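Local coordinates for protein UTP-glucose-1-phosphate uridylyltransferase 2 (Trypanosoma brucei, PDB 3GUE) that probably catalyses the reversible transfer of a uridylyl group from UTP to glucose 1-phosphate, giving UDP-glucose and diphosphate, at residues 103-107 with 108-112. Residues are numbered along the deposited sequence; the frame is centred on the assembly and turned at random.
Sequences NGQTF and LDFTA
Thr106 and Asp109 trade side-chain-to-backbone hydrogen bonds where the hairpin strand 105-106 gives way to helix 107-122. Asp109 N points almost straight at Thr106 OG1, 3.1 Å away, while Leu108 N, which also has a backbone bond with Ser97, adds a weak bond to the same oxygen. In return Asp109 OD2 takes Thr106 N at 2.7 Å through its anti lone pair, with an N-H...O angle of 170°. This is a capping box, the reciprocal pairing by which an N-cap residue, here Thr106, and the residue three further on occupy each other's amides. The threonine hydroxyl also donates to OD2, from well above the carboxylate plane; chi1 of 61° sets OG1 between its own backbone N and carbonyl carbon, facing the helix. A water joins OD2 to Gly104 O, and OD1 of Asp109 takes a salt bridge from Lys146 and a hydrogen bond from Tyr147. Among backbone bonds, Phe110 N reaches Thr106 O at 3.2 Å and Thr111 N reaches Phe107 O at 3.0 Å. By van der Waals contact, the Gln105 amide stacks on the Asp109 carboxylate, their planes 10° apart, and Gln105 CB lies 3.6 Å from Phe110 CE2. The Phe107 side chain packs against Val101, Leu223 and Val375, about 9 Å from bound UDP-glucose.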
loop_
_atom_site.group_PDB
_atom_site.type_symbol
_atom_site.label_atom_id
_atom_site.label_comp_id
_atom_site.label_asym_id
_atom_site.label_seq_id
_atom_site.Cartn_x
_atom_site.Cartn_y
_atom_site.Cartn_z
ATOM N N ASN A 103 -3.292 18.560 -11.203
ATOM C CA ASN A 103 -4.130 19.757 -11.050
ATOM C C ASN A 103 -4.130 20.444 -9.665
ATOM O O ASN A 103 -5.105 21.133 -9.299
ATOM C CB ASN A 103 -5.582 19.418 -11.449
ATOM C CG ASN A 103 -5.671 18.657 -12.769
ATOM O OD1 ASN A 103 -6.258 17.568 -12.829
ATOM N ND2 ASN A 103 -5.085 19.225 -13.834
ATOM N N GLY A 104 -3.069 20.258 -8.885
ATOM C CA GLY A 104 -3.095 20.674 -7.473
ATOM C C GLY A 104 -3.991 19.805 -6.596
ATOM O O GLY A 104 -4.267 20.138 -5.446
ATOM N N GLN A 105 -4.446 18.684 -7.140
ATOM C CA GLN A 105 -5.201 17.683 -6.367
ATOM C C GLN A 105 -4.256 16.616 -5.804
ATOM O O GLN A 105 -3.411 16.082 -6.520
ATOM C CB GLN A 105 -6.316 17.029 -7.222
ATOM C CG GLN A 105 -7.267 18.031 -7.937
ATOM C CD GLN A 105 -8.102 18.846 -6.971
ATOM O OE1 GLN A 105 -7.649 19.858 -6.433
ATOM N NE2 GLN A 105 -9.345 18.423 -6.764
ATOM N N THR A 106 -4.369 16.363 -4.510
ATOM C CA THR A 106 -3.572 15.327 -3.826
ATOM C C THR A 106 -4.277 13.980 -3.997
ATOM O O THR A 106 -5.364 13.923 -4.595
ATOM C CB THR A 106 -3.446 15.594 -2.319
ATOM O OG1 THR A 106 -4.751 15.585 -1.743
ATOM C CG2 THR A 106 -2.740 16.976 -2.012
ATOM N N PHE A 107 -3.689 12.923 -3.427
ATOM C CA PHE A 107 -4.279 11.573 -3.451
ATOM C C PHE A 107 -5.603 11.689 -2.669
ATOM O O PHE A 107 -6.604 11.082 -3.036
ATOM C CB PHE A 107 -3.375 10.525 -2.763
ATOM C CG PHE A 107 -2.203 10.004 -3.612
ATOM C CD1 PHE A 107 -2.345 8.871 -4.413
ATOM C CD2 PHE A 107 -0.954 10.626 -3.562
ATOM C CE1 PHE A 107 -1.270 8.388 -5.178
ATOM C CE2 PHE A 107 0.129 10.149 -4.319
ATOM C CZ PHE A 107 -0.027 9.032 -5.125
ATOM N N LEU A 108 -5.607 12.522 -1.617
ATOM C CA LEU A 108 -6.749 12.599 -0.706
ATOM C C LEU A 108 -7.917 13.379 -1.301
ATOM O O LEU A 108 -9.078 13.067 -1.023
ATOM C CB LEU A 108 -6.326 13.131 0.685
ATOM C CG LEU A 108 -7.290 12.987 1.878
ATOM C CD1 LEU A 108 -7.941 11.581 2.018
ATOM C CD2 LEU A 108 -6.546 13.374 3.143
ATOM N N ASP A 109 -7.605 14.403 -2.100
ATOM C CA ASP A 109 -8.573 15.065 -2.987
ATOM C C ASP A 109 -9.300 14.043 -3.835
ATOM O O ASP A 109 -10.527 13.957 -3.772
ATOM C CB ASP A 109 -7.880 16.071 -3.914
ATOM C CG ASP A 109 -7.542 17.349 -3.221
ATOM O OD1 ASP A 109 -8.478 17.966 -2.641
ATOM O OD2 ASP A 109 -6.341 17.716 -3.246
ATOM N N PHE A 110 -8.543 13.274 -4.627
ATOM C CA PHE A 110 -9.118 12.189 -5.457
ATOM C C PHE A 110 -9.972 11.154 -4.702
ATOM O O PHE A 110 -11.053 10.815 -5.172
ATOM C CB PHE A 110 -8.064 11.544 -6.366
ATOM C CG PHE A 110 -7.690 12.406 -7.539
ATOM C CD1 PHE A 110 -8.615 12.651 -8.549
ATOM C CD2 PHE A 110 -6.413 12.988 -7.630
ATOM C CE1 PHE A 110 -8.294 13.471 -9.650
ATOM C CE2 PHE A 110 -6.077 13.793 -8.710
ATOM C CZ PHE A 110 -7.015 14.037 -9.737
ATOM N N THR A 111 -9.537 10.758 -3.498
ATOM C CA THR A 111 -10.310 9.865 -2.611
ATOM C C THR A 111 -11.631 10.505 -2.140
ATOM O O THR A 111 -12.672 9.861 -2.207
ATOM C CB THR A 111 -9.463 9.419 -1.360
ATOM O OG1 THR A 111 -8.355 8.615 -1.783
ATOM C CG2 THR A 111 -10.304 8.632 -0.357
ATOM N N ALA A 112 -11.568 11.757 -1.677
ATOM C CA ALA A 112 -12.762 12.508 -1.257
ATOM C C ALA A 112 -13.760 12.750 -2.398
ATOM O O ALA A 112 -14.977 12.702 -2.190
ATOM C CB ALA A 112 -12.385 13.839 -0.608
HETATM O O HOH W 1 -5.165 19.997 -2.792
#